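Local structure of 3-chlorocatechol 1,2-dioxygenase (Rhodococcus opacus, 2BOY) at residues P84-P89 / G147-D152; S99-I104 / P241-S246; G107-Q112 / F249-V254; M124-A129 / L159-P164. The protein probably opens the aromatic ring of chlorinated catechols between the two hydroxyl-bearing carbons, using a bound ferric iron and dioxygen. All blocks are in the same frame, centred on the assembly; numbering follows the deposited sequence.

Interaction 1: residues P84-P89 / G147-D152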
loop_
_atom_site.group_PDB
_atom_site.type_symbol
_atom_site.label_atom_id
_atom_site.label_comp_id
_atom_site.label_asym_id
_atom_site.label_seq_id
_atom_site.Cartn_x
_atom_site.Cartn_y
_atom_site.Cartn_z
ATOM N N PRO A 84 9.450 32.823 -1.104
ATOM C CA PRO A 84 9.577 34.280 -0.967
ATOM C C PRO A 84 8.482 35.053 -1.718
ATOM O O PRO A 84 8.034 34.653 -2.799
ATOM C CB PRO A 84 10.971 34.568 -1.545
ATOM C CG PRO A 84 11.225 33.398 -2.492
ATOM C CD PRO A 84 10.593 32.222 -1.835
ATOM N N GLU A 85 8.018 36.135 -1.120
ATOM C CA GLU A 85 7.130 37.083 -1.798
ATOM C C GLU A 85 8.006 37.810 -2.810
ATOM O O GLU A 85 9.012 38.426 -2.440
ATOM C CB GLU A 85 6.557 38.103 -0.807
ATOM C CG GLU A 85 6.179 37.495 0.549
ATOM C CD GLU A 85 5.308 38.419 1.413
ATOM O OE1 GLU A 85 5.538 39.648 1.369
ATOM O OE2 GLU A 85 4.392 37.910 2.126
ATOM N N LEU A 86 7.676 37.675 -4.089
ATOM C CA LEU A 86 8.516 38.258 -5.152
ATOM C C LEU A 86 8.235 39.748 -5.244
ATOM O O LEU A 86 7.178 40.205 -4.832
ATOM C CB LEU A 86 8.184 37.587 -6.492
ATOM C CG LEU A 86 8.335 36.072 -6.517
ATOM C CD1 LEU A 86 8.056 35.511 -7.932
ATOM C CD2 LEU A 86 9.699 35.623 -6.035
ATOM N N SER A 87 9.164 40.512 -5.794
ATOM C CA SER A 87 8.930 41.950 -5.932
ATOM C C SER A 87 8.808 42.317 -7.405
ATOM O O SER A 87 9.372 41.639 -8.291
ATOM C CB SER A 87 10.099 42.719 -5.308
ATOM O OG SER A 87 11.339 42.214 -5.826
ATOM N N ILE A 88 8.074 43.401 -7.672
ATOM C CA ILE A 88 7.849 43.863 -9.036
ATOM C C ILE A 88 9.183 44.287 -9.645
ATOM O O ILE A 88 9.945 45.002 -8.973
ATOM C CB ILE A 88 6.849 45.038 -8.989
ATOM C CG1 ILE A 88 5.429 44.528 -8.646
ATOM C CG2 ILE A 88 6.982 45.933 -10.259
ATOM C CD1 ILE A 88 4.766 43.620 -9.710
ATOM N N PRO A 89 9.529 43.865 -10.877
ATOM C CA PRO A 89 8.715 42.993 -11.738
ATOM C C PRO A 89 8.962 41.537 -11.353
ATOM O O PRO A 89 10.098 41.091 -11.246
ATOM C CB PRO A 89 9.286 43.274 -13.142
ATOM C CG PRO A 89 10.719 43.548 -12.893
ATOM C CD PRO A 89 10.804 44.225 -11.534
ATOM N N GLY A 147 7.797 30.762 -5.677
ATOM C CA GLY A 147 7.546 32.150 -5.317
ATOM C C GLY A 147 6.082 32.462 -5.072
ATOM O O GLY A 147 5.188 31.765 -5.598
ATOM N N LYS A 148 5.852 33.545 -4.344
ATOM C CA LYS A 148 4.504 34.046 -4.107
ATOM C C LYS A 148 4.354 35.414 -4.764
ATOM O O LYS A 148 5.227 36.269 -4.630
ATOM C CB LYS A 148 4.248 34.194 -2.616
ATOM C CG LYS A 148 4.246 32.855 -1.896
ATOM C CD LYS A 148 4.169 33.070 -0.430
ATOM C CE LYS A 148 3.909 31.774 0.305
ATOM N NZ LYS A 148 3.693 32.144 1.699
ATOM N N ILE A 149 3.225 35.611 -5.431
ATOM C CA ILE A 149 2.877 36.883 -6.049
ATOM C C ILE A 149 1.425 37.224 -5.716
ATOM O O ILE A 149 0.687 36.398 -5.127
ATOM C CB ILE A 149 3.034 36.768 -7.551
ATOM C CG1 ILE A 149 2.299 35.527 -8.014
ATOM C CG2 ILE A 149 4.522 36.607 -7.916
ATOM C CD1 ILE A 149 2.007 35.487 -9.465
ATOM N N ARG A 150 1.038 38.448 -6.055
ATOM C CA ARG A 150 -0.303 38.953 -5.750
ATOM C C ARG A 150 -0.860 39.537 -7.034
ATOM O O ARG A 150 -0.095 40.151 -7.777
ATOM C CB ARG A 150 -0.222 40.100 -4.735
ATOM C CG ARG A 150 0.134 39.704 -3.308
ATOM C CD ARG A 150 0.422 40.952 -2.458
ATOM N NE ARG A 150 -0.124 40.909 -1.094
ATOM C CZ ARG A 150 -1.331 41.350 -0.753
ATOM N NH1 ARG A 150 -2.163 41.819 -1.674
ATOM N NH2 ARG A 150 -1.719 41.301 0.517
ATOM N N THR A 151 -2.166 39.408 -7.292
ATOM C CA THR A 151 -2.766 40.162 -8.391
ATOM C C THR A 151 -2.826 41.630 -7.994
ATOM O O THR A 151 -2.965 41.952 -6.778
ATOM C CB THR A 151 -4.191 39.694 -8.739
ATOM O OG1 THR A 151 -5.041 39.722 -7.566
ATOM C CG2 THR A 151 -4.171 38.219 -9.227
ATOM N N ASP A 152 -2.778 42.490 -9.011
ATOM C CA ASP A 152 -2.838 43.937 -8.812
ATOM C C ASP A 152 -4.298 44.393 -8.770
ATOM O O ASP A 152 -5.201 43.543 -8.697
ATOM C CB ASP A 152 -2.008 44.663 -9.894
ATOM C CG ASP A 152 -2.538 44.477 -11.303
ATOM O OD1 ASP A 152 -3.757 44.149 -11.539
ATOM O OD2 ASP A 152 -1.763 44.652 -12.295
HETATM O O HOH W 1 4.734 38.846 -3.440
#

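Interaction 2: residues S99-I104 / P241-S246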
loop_
_atom_site.group_PDB
_atom_site.type_symbol
_atom_site.label_atom_id
_atom_site.label_comp_id
_atom_site.label_asym_id
_atom_site.label_seq_id
_atom_site.Cartn_x
_atom_site.Cartn_y
_atom_site.Cartn_z
ATOM N N SER A 99 19.805 28.065 -16.962
ATOM C CA SER A 99 19.537 27.742 -18.365
ATOM C C SER A 99 18.049 27.546 -18.652
ATOM O O SER A 99 17.256 27.412 -17.718
ATOM C CB SER A 99 20.332 26.529 -18.831
ATOM O OG SER A 99 19.943 25.387 -18.121
ATOM N N GLY A 100 17.710 27.520 -19.946
ATOM C CA GLY A 100 16.348 27.321 -20.425
ATOM C C GLY A 100 15.791 28.528 -21.165
ATOM O O GLY A 100 16.395 29.588 -21.180
ATOM N N ASP A 101 14.653 28.344 -21.817
ATOM C CA ASP A 101 13.986 29.372 -22.580
ATOM C C ASP A 101 13.208 30.273 -21.615
ATOM O O ASP A 101 12.510 29.755 -20.747
ATOM C CB ASP A 101 13.000 28.720 -23.563
ATOM C CG ASP A 101 13.691 27.778 -24.566
ATOM O OD1 ASP A 101 14.795 28.117 -25.021
ATOM O OD2 ASP A 101 13.202 26.697 -24.934
ATOM N N THR A 102 13.336 31.590 -21.769
ATOM C CA THR A 102 12.609 32.570 -20.946
ATOM C C THR A 102 11.133 32.492 -21.243
ATOM O O THR A 102 10.730 32.391 -22.404
ATOM C CB THR A 102 13.119 33.999 -21.233
ATOM O OG1 THR A 102 14.449 34.119 -20.715
ATOM C CG2 THR A 102 12.335 35.020 -20.398
ATOM N N LEU A 103 10.324 32.518 -20.184
ATOM C CA LEU A 103 8.890 32.475 -20.322
ATOM C C LEU A 103 8.311 33.696 -19.629
ATOM O O LEU A 103 8.620 33.931 -18.436
ATOM C CB LEU A 103 8.308 31.205 -19.646
ATOM C CG LEU A 103 6.767 31.148 -19.670
ATOM C CD1 LEU A 103 6.213 31.100 -21.114
ATOM C CD2 LEU A 103 6.225 29.963 -18.815
ATOM N N ILE A 104 7.457 34.436 -20.332
ATOM C CA ILE A 104 6.720 35.550 -19.709
ATOM C C ILE A 104 5.293 35.103 -19.585
ATOM O O ILE A 104 4.613 34.805 -20.599
ATOM C CB ILE A 104 6.838 36.871 -20.503
ATOM C CG1 ILE A 104 8.324 37.220 -20.763
ATOM C CG2 ILE A 104 6.079 37.988 -19.808
ATOM C CD1 ILE A 104 9.207 37.355 -19.505
ATOM N N PRO A 241 15.247 35.021 -28.409
ATOM C CA PRO A 241 13.809 34.765 -28.507
ATOM C C PRO A 241 13.327 34.428 -27.095
ATOM O O PRO A 241 14.119 33.957 -26.278
ATOM C CB PRO A 241 13.724 33.539 -29.428
ATOM C CG PRO A 241 15.002 32.806 -29.203
ATOM C CD PRO A 241 16.037 33.841 -28.811
ATOM N N HIS A 242 12.078 34.726 -26.787
ATOM C CA HIS A 242 11.503 34.202 -25.572
ATOM C C HIS A 242 10.073 33.799 -25.898
ATOM O O HIS A 242 9.624 33.946 -27.059
ATOM C CB HIS A 242 11.618 35.185 -24.391
ATOM C CG HIS A 242 10.753 36.404 -24.511
ATOM N ND1 HIS A 242 11.260 37.647 -24.827
ATOM C CD2 HIS A 242 9.420 36.580 -24.329
ATOM C CE1 HIS A 242 10.278 38.531 -24.861
ATOM N NE2 HIS A 242 9.149 37.907 -24.579
ATOM N N PHE A 243 9.384 33.258 -24.899
ATOM C CA PHE A 243 8.034 32.765 -25.082
ATOM C C PHE A 243 7.139 33.541 -24.172
ATOM O O PHE A 243 7.570 33.932 -23.080
ATOM C CB PHE A 243 7.988 31.270 -24.797
ATOM C CG PHE A 243 8.786 30.483 -25.801
ATOM C CD1 PHE A 243 8.225 30.138 -27.023
ATOM C CD2 PHE A 243 10.127 30.204 -25.571
ATOM C CE1 PHE A 243 8.991 29.441 -28.000
ATOM C CE2 PHE A 243 10.907 29.530 -26.539
ATOM C CZ PHE A 243 10.337 29.150 -27.743
ATOM N N GLU A 244 5.916 33.741 -24.622
ATOM C CA GLU A 244 4.905 34.409 -23.822
ATOM C C GLU A 244 3.620 33.591 -23.817
ATOM O O GLU A 244 3.277 32.920 -24.805
ATOM C CB GLU A 244 4.686 35.804 -24.387
ATOM C CG GLU A 244 3.519 36.554 -23.821
ATOM C CD GLU A 244 3.343 37.872 -24.572
ATOM O OE1 GLU A 244 2.258 38.068 -25.176
ATOM O OE2 GLU A 244 4.307 38.677 -24.592
ATOM N N THR A 245 2.913 33.641 -22.693
ATOM C CA THR A 245 1.641 32.934 -22.572
ATOM C C THR A 245 0.715 33.697 -21.611
ATOM O O THR A 245 1.172 34.556 -20.900
ATOM C CB THR A 245 1.904 31.472 -22.141
ATOM O OG1 THR A 245 0.697 30.708 -22.310
ATOM C CG2 THR A 245 2.207 31.358 -20.629
ATOM N N SER A 246 -0.586 33.396 -21.640
ATOM C CA SER A 246 -1.585 34.146 -20.883
ATOM C C SER A 246 -2.511 33.098 -20.337
ATOM O O SER A 246 -2.771 32.080 -21.001
ATOM C CB SER A 246 -2.419 35.062 -21.795
ATOM O OG SER A 246 -1.598 36.087 -22.326
HETATM O O HOH W 2 14.794 32.396 -24.094
#

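Interaction 3: residues G107-Q112 / F249-V254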
loop_
_atom_site.group_PDB
_atom_site.type_symbol
_atom_site.label_atom_id
_atom_site.label_comp_id
_atom_site.label_asym_id
_atom_site.label_seq_id
_atom_site.Cartn_x
_atom_site.Cartn_y
_atom_site.Cartn_z
ATOM N N GLY A 107 -0.867 36.619 -16.135
ATOM C CA GLY A 107 -1.983 36.035 -15.411
ATOM C C GLY A 107 -3.100 37.030 -15.146
ATOM O O GLY A 107 -2.877 38.251 -15.067
ATOM N N GLU A 108 -4.313 36.506 -15.020
ATOM C CA GLU A 108 -5.441 37.305 -14.574
ATOM C C GLU A 108 -6.264 36.371 -13.682
ATOM O O GLU A 108 -6.389 35.150 -13.970
ATOM C CB GLU A 108 -6.295 37.798 -15.781
ATOM C CG GLU A 108 -7.440 38.761 -15.370
ATOM C CD GLU A 108 -8.406 39.111 -16.502
ATOM O OE1 GLU A 108 -8.602 38.271 -17.418
ATOM O OE2 GLU A 108 -9.011 40.213 -16.437
ATOM N N VAL A 109 -6.830 36.934 -12.622
ATOM C CA VAL A 109 -7.747 36.203 -11.757
ATOM C C VAL A 109 -9.050 37.009 -11.668
ATOM O O VAL A 109 -9.001 38.202 -11.325
ATOM C CB VAL A 109 -7.205 35.945 -10.321
ATOM C CG1 VAL A 109 -8.208 35.021 -9.547
ATOM C CG2 VAL A 109 -5.738 35.320 -10.312
ATOM N N VAL A 110 -10.170 36.352 -11.990
ATOM C CA VAL A 110 -11.494 37.003 -11.949
ATOM C C VAL A 110 -12.431 36.247 -11.000
ATOM O O VAL A 110 -12.123 35.124 -10.622
ATOM C CB VAL A 110 -12.111 37.063 -13.339
ATOM C CG1 VAL A 110 -11.228 37.926 -14.305
ATOM C CG2 VAL A 110 -12.425 35.613 -13.915
ATOM N N ASP A 111 -13.570 36.853 -10.616
ATOM C CA ASP A 111 -14.567 36.119 -9.848
ATOM C C ASP A 111 -15.578 35.477 -10.815
ATOM O O ASP A 111 -15.431 35.583 -12.034
ATOM C CB ASP A 111 -15.231 37.027 -8.801
ATOM C CG ASP A 111 -15.985 38.200 -9.417
ATOM O OD1 ASP A 111 -16.394 38.122 -10.595
ATOM O OD2 ASP A 111 -16.207 39.256 -8.779
ATOM N N GLN A 112 -16.612 34.855 -10.282
ATOM C CA GLN A 112 -17.552 34.150 -11.137
ATOM C C GLN A 112 -18.420 35.062 -11.993
ATOM O O GLN A 112 -18.978 34.578 -12.971
ATOM C CB GLN A 112 -18.339 33.033 -10.399
ATOM C CG GLN A 112 -18.993 33.443 -9.114
ATOM C CD GLN A 112 -18.877 32.385 -7.992
ATOM O OE1 GLN A 112 -19.104 31.177 -8.206
ATOM N NE2 GLN A 112 -18.571 32.852 -6.792
ATOM N N PHE A 249 -7.487 32.722 -14.504
ATOM C CA PHE A 249 -7.998 31.889 -13.421
ATOM C C PHE A 249 -9.320 32.468 -12.877
ATOM O O PHE A 249 -9.521 33.686 -12.870
ATOM C CB PHE A 249 -7.035 31.875 -12.229
ATOM C CG PHE A 249 -5.611 31.392 -12.558
ATOM C CD1 PHE A 249 -4.617 32.314 -12.849
ATOM C CD2 PHE A 249 -5.276 30.039 -12.448
ATOM C CE1 PHE A 249 -3.287 31.911 -13.084
ATOM C CE2 PHE A 249 -3.944 29.619 -12.705
ATOM C CZ PHE A 249 -2.968 30.579 -12.989
ATOM N N THR A 250 -10.209 31.592 -12.425
ATOM C CA THR A 250 -11.454 32.047 -11.780
ATOM C C THR A 250 -11.565 31.486 -10.373
ATOM O O THR A 250 -11.326 30.301 -10.175
ATOM C CB THR A 250 -12.675 31.660 -12.585
ATOM O OG1 THR A 250 -12.604 32.268 -13.883
ATOM C CG2 THR A 250 -13.963 32.293 -11.949
ATOM N N LEU A 251 -11.931 32.336 -9.407
ATOM C CA LEU A 251 -12.254 31.862 -8.058
ATOM C C LEU A 251 -13.750 32.063 -7.780
ATOM O O LEU A 251 -14.346 33.057 -8.230
ATOM C CB LEU A 251 -11.440 32.613 -6.996
ATOM C CG LEU A 251 -9.887 32.570 -6.988
ATOM C CD1 LEU A 251 -9.282 33.206 -5.734
ATOM C CD2 LEU A 251 -9.448 31.088 -7.119
ATOM N N GLY A 252 -14.334 31.150 -7.001
ATOM C CA GLY A 252 -15.746 31.252 -6.666
ATOM C C GLY A 252 -15.847 31.572 -5.195
ATOM O O GLY A 252 -15.002 31.165 -4.417
ATOM N N LYS A 253 -16.890 32.302 -4.809
ATOM C CA LYS A 253 -17.036 32.740 -3.420
ATOM C C LYS A 253 -17.284 31.586 -2.488
ATOM O O LYS A 253 -17.859 30.580 -2.876
ATOM C CB LYS A 253 -18.180 33.763 -3.289
ATOM C CG LYS A 253 -17.846 35.118 -3.890
ATOM C CD LYS A 253 -18.401 36.234 -3.008
ATOM C CE LYS A 253 -18.324 37.593 -3.698
ATOM N NZ LYS A 253 -19.548 38.428 -3.399
ATOM N N VAL A 254 -16.844 31.732 -1.245
ATOM C CA VAL A 254 -17.156 30.774 -0.173
ATOM C C VAL A 254 -18.683 30.703 0.040
ATOM O O VAL A 254 -19.393 31.688 -0.212
ATOM C CB VAL A 254 -16.402 31.182 1.126
ATOM C CG1 VAL A 254 -17.169 30.818 2.403
ATOM C CG2 VAL A 254 -14.939 30.607 1.126
ATOM O OXT VAL A 254 -19.227 29.651 0.421
#

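Interaction 4: residues M124-A129 / L159-P164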
loop_
_atom_site.group_PDB
_atom_site.type_symbol
_atom_site.label_atom_id
_atom_site.label_comp_id
_atom_site.label_asym_id
_atom_site.label_seq_id
_atom_site.Cartn_x
_atom_site.Cartn_y
_atom_site.Cartn_z
ATOM N N MET A 124 3.497 29.697 -6.557
ATOM C CA MET A 124 3.811 28.934 -7.789
ATOM C C MET A 124 5.105 28.178 -7.604
ATOM O O MET A 124 6.008 28.698 -6.971
ATOM C CB MET A 124 3.903 29.883 -8.978
ATOM C CG MET A 124 3.765 29.217 -10.370
ATOM S SD MET A 124 5.300 28.410 -11.029
ATOM C CE MET A 124 5.982 29.696 -12.094
ATOM N N TRP A 125 5.142 26.914 -8.031
ATOM C CA TRP A 125 6.395 26.160 -8.011
ATOM C C TRP A 125 6.495 25.359 -9.278
ATOM O O TRP A 125 5.482 24.982 -9.876
ATOM C CB TRP A 125 6.557 25.278 -6.738
ATOM C CG TRP A 125 5.587 24.128 -6.553
ATOM C CD1 TRP A 125 5.881 22.802 -6.638
ATOM C CD2 TRP A 125 4.194 24.203 -6.147
ATOM N NE1 TRP A 125 4.773 22.039 -6.337
ATOM C CE2 TRP A 125 3.710 22.865 -6.066
ATOM C CE3 TRP A 125 3.303 25.268 -5.886
ATOM C CZ2 TRP A 125 2.365 22.545 -5.737
ATOM C CZ3 TRP A 125 1.962 24.964 -5.557
ATOM C CH2 TRP A 125 1.504 23.607 -5.498
ATOM N N GLN A 126 7.729 25.082 -9.685
ATOM C CA GLN A 126 7.963 24.398 -10.935
ATOM C C GLN A 126 9.355 23.809 -10.829
ATOM O O GLN A 126 10.152 24.228 -9.985
ATOM C CB GLN A 126 7.905 25.386 -12.126
ATOM C CG GLN A 126 9.082 26.435 -12.105
ATOM C CD GLN A 126 9.149 27.249 -13.363
ATOM O OE1 GLN A 126 8.533 28.307 -13.463
ATOM N NE2 GLN A 126 9.935 26.772 -14.334
ATOM N N ALA A 127 9.634 22.886 -11.738
ATOM C CA ALA A 127 10.956 22.314 -11.901
ATOM C C ALA A 127 11.811 23.233 -12.755
ATOM O O ALA A 127 11.302 24.097 -13.455
ATOM C CB ALA A 127 10.838 20.937 -12.570
ATOM N N ASP A 128 13.133 23.019 -12.718
ATOM C CA ASP A 128 14.021 23.812 -13.532
ATOM C C ASP A 128 14.131 23.194 -14.929
ATOM O O ASP A 128 13.408 22.249 -15.261
ATOM C CB ASP A 128 15.413 23.971 -12.837
ATOM C CG ASP A 128 16.245 22.690 -12.860
ATOM O OD1 ASP A 128 15.822 21.635 -13.393
ATOM O OD2 ASP A 128 17.362 22.649 -12.320
ATOM N N ALA A 129 15.023 23.752 -15.767
ATOM C CA ALA A 129 15.158 23.283 -17.143
ATOM C C ALA A 129 15.763 21.876 -17.250
ATOM O O ALA A 129 15.751 21.279 -18.346
ATOM C CB ALA A 129 15.999 24.316 -18.027
ATOM N N LEU A 159 4.676 37.497 -14.843
ATOM C CA LEU A 159 5.693 36.717 -14.125
ATOM C C LEU A 159 6.756 36.254 -15.113
ATOM O O LEU A 159 6.414 35.681 -16.163
ATOM C CB LEU A 159 5.030 35.519 -13.412
ATOM C CG LEU A 159 5.955 34.507 -12.675
ATOM C CD1 LEU A 159 6.686 35.193 -11.542
ATOM C CD2 LEU A 159 5.157 33.316 -12.157
ATOM N N ARG A 160 8.032 36.507 -14.786
ATOM C CA ARG A 160 9.124 35.993 -15.600
ATOM C C ARG A 160 9.726 34.710 -15.001
ATOM O O ARG A 160 10.080 34.649 -13.821
ATOM C CB ARG A 160 10.232 37.043 -15.771
ATOM C CG ARG A 160 11.448 36.527 -16.516
ATOM C CD ARG A 160 12.494 37.596 -16.894
ATOM N NE ARG A 160 13.851 37.084 -16.635
ATOM C CZ ARG A 160 14.747 37.673 -15.824
ATOM N NH1 ARG A 160 14.450 38.816 -15.214
ATOM N NH2 ARG A 160 15.953 37.130 -15.629
ATOM N N THR A 161 9.871 33.698 -15.834
ATOM C CA THR A 161 10.475 32.472 -15.390
ATOM C C THR A 161 11.140 31.811 -16.594
ATOM O O THR A 161 11.484 32.501 -17.568
ATOM C CB THR A 161 9.408 31.617 -14.662
ATOM O OG1 THR A 161 10.003 30.452 -14.153
ATOM C CG2 THR A 161 8.272 31.145 -15.599
ATOM N N ILE A 162 11.398 30.518 -16.491
ATOM C CA ILE A 162 11.964 29.739 -17.574
ATOM C C ILE A 162 10.980 28.609 -17.830
ATOM O O ILE A 162 10.238 28.254 -16.921
ATOM C CB ILE A 162 13.399 29.302 -17.145
ATOM C CG1 ILE A 162 14.390 30.361 -17.667
ATOM C CG2 ILE A 162 13.763 27.919 -17.622
ATOM C CD1 ILE A 162 15.640 30.526 -16.808
ATOM N N VAL A 163 10.886 28.117 -19.064
ATOM C CA VAL A 163 10.022 26.954 -19.352
ATOM C C VAL A 163 10.560 25.729 -18.632
ATOM O O VAL A 163 11.716 25.344 -18.867
ATOM C CB VAL A 163 9.886 26.688 -20.881
ATOM C CG1 VAL A 163 8.923 25.539 -21.148
ATOM C CG2 VAL A 163 9.393 27.950 -21.599
ATOM N N PRO A 164 9.753 25.099 -17.745
ATOM C CA PRO A 164 10.229 23.918 -17.031
ATOM C C PRO A 164 10.377 22.760 -18.015
ATOM O O PRO A 164 9.660 22.712 -19.008
ATOM C CB PRO A 164 9.082 23.594 -16.013
ATOM C CG PRO A 164 7.812 24.161 -16.691
ATOM C CD PRO A 164 8.330 25.413 -17.457
#

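Interaction 1: residues P84-P89 / G147-D152
Lys148 holds the loop 84-89 through its backbone. Its N-H donates to Pro84 O (N to O 2.9 Å, 165° at the hydrogen). Lys148 O in turn accepts Leu86 N at 2.9 Å with an almost straight N-H...O angle of 174°. The same Lys148 O also accepts a hydrogen bond from a water at 2.9 Å, and this water donates to Leu86 O as well, so two donors grip the Lys148 carbonyl. Glu85, whose neighbours on both sides supply these bonds, brings its CA within 3.5 Å of Lys148 O as a CA-H...O contact. This is a single beta bridge between Glu85 and Lys148: an irregular loop laid on the edge of strand 146-150, whose other edge pairs with strand 121-125 in the mixed sheet of the dioxygenase domain. The apolar part is carried by Leu86, which turns its side chain in toward the strand. Its CG, anti to the carbonyl carbon and beside the backbone N (chi1 -57°), lies 3.6 Å from Lys148 O. Leu86 CD1 meets Ile149 CG2 at 3.7 Å, and Leu86 CD2 lies 4.1 Å from Gly147 CA. A beta carbon on Gly147 would clash with that CD1. An alanine at Leu86 would probably open a gap beside Gly147 CA and leave Ile149 CG2 with thinner packing. Beyond Ile149, the Leu86 side chain also touches Leu159 and Met92.

Interaction 2: residues S99-I104 / P241-S246
Ile104 and Phe243 lose the most surface here, and they are bonded to each other: Ile104 N donates to Phe243 O at 2.8 Å. Each also uses its second backbone group across the contact. Phe243 N reaches back to Thr102 O at 3.0 Å, and Ile104 O accepts Thr245 N at 2.9 Å. Phe243 O, besides its N-H donor, receives Leu103 CA at 3.4 Å as a CA-H...O contact. The phenyl group has Asp101 CB near its plane at the ring edge, 3.7 Å from Phe243 CE2. The Asp101 carboxylate is turned 54° from the ring plane. Ile104 meets His242 on the other side of the sheet: Ile104 CG1 comes obliquely to the imidazole, 3.8 Å from His242 CD2. His242 CG, from which this ring extends, stands between the backbone N and the carbonyl carbon (chi1 70°). Nearer the backbone, Thr102 CB and His242 CB touch at 3.7 Å. A water closes the end of the pairing, accepting from Thr102 N and donating to Pro241 O. Thr245 OG1 is held by Ser231 O on strand 229-236. Phe243 bonds to the residues before and after Leu103, the pattern of parallel neighbours; the N-to-C directions of 102-104 and 241-246 differ by 29° in the mixed beta sheet of the intradiol dioxygenase core.

Interaction 3: residues G107-Q112 / F249-V254
Phe249 has both backbone groups satisfied by strand 102-110: its N donates to Glu108 O at 2.7 Å, and its O accepts Val110 N at 2.9 Å. The next acceptor, Val110 O, takes Leu251 N at 3.0 Å. The N-H...O angles of these three bonds lie between 162° and 165°. Phe249 O is additionally approached by Val109 CA at 3.3 Å, a CA-H...O contact. The backbone of Val109 looks the other way, to Leu117 and Gly155, while Thr250 N is taken by Ser70 OG. Asp111 OD1 accepts from Ala115 N, so its carboxylate is engaged by the chain just after the segment, and the Val254 carboxylate at the chain end is held by a salt bridge to Arg68.

Apolar groups line one side of the pairing. Val109 CG1, anti to the backbone N (chi1 -174°), touches Leu251 CG at 3.9 Å, and Val109 CG2 comes obliquely upon the Phe249 ring, 4.1 Å from Phe249 CD1. An alanine at Val109 would probably open a gap between the Phe249 ring and Leu251 CG. On the other side, Val110 CG2 packs against Thr250 OG1 at 3.3 Å. These parallel strands thus lie with Phe249 and Leu251 turned onto strands 187-197 and 204-210, and Phe249 meets Trp194 of strand 187-197.

Interaction 4: residues M124-A129 / L159-P164
Met124 CE touches Leu159 CD2 at 3.7 Å, a contact between strands of a beta-sandwich. Met124 CA and Leu159 CA are 10.2 Å apart, so that side chains rather than backbone bonds join them. Toward Ala129 and Pro164 the chains draw together to 5.0 Å between CA atoms. The tight part is the buried amide of Gln126. Its CG stands between the backbone N and the carbonyl carbon (chi1 66°), and the chain runs extended from there to meet Thr161 tip to tip: Thr161 OG1 donates to Gln126 OE1 at 2.7 Å, from above the carbonyl plane. Both protons of the amide nitrogen are used too, on Ile162 O and Ala127 O, and both acceptors lie in the amide plane, which fixes its rotation. Pro164 CB lies out of that plane, 3.7 Å from Gln126 NE2. The looser side is where Ala129, partly exposed, only brings its CB to 4.3 Å from Ile162 CG2. Asp128 gives its OD1 to the N-H groups of Ala130 and Glu132, in the chain leading to the iron ligand Tyr133; the side chain of Ala127 lies about 4 Å from that of Tyr133. The Gln126 NE2 bond to Ile162 O spans 3.0 Å and is practically straight, 178° at the hydrogen.

In the fold
From the N terminus, segments 84-89, 99-104, 107-112 and 124-129 come first, and each finds its partner later. Interaction 1 closes first, at 147-152, and interaction 4 next, at 159-164; these two cross. Interactions 2 and 3 close only near the C terminus, at 241-246 and 249-254. They cross each other, as parallel strands must, and interaction 4 lies wholly within both loops. Interaction 1 also crosses 2 and 3. Interactions 2 and 3 zip up successive parts of strands 102-110 and 241-250. Segment 159-164 links interactions 2 and 4 through backbone bonds of Thr161 to Leu103 and of Val163 to Asp101, while Gly147 joins interaction 1 to Met124 of interaction 4.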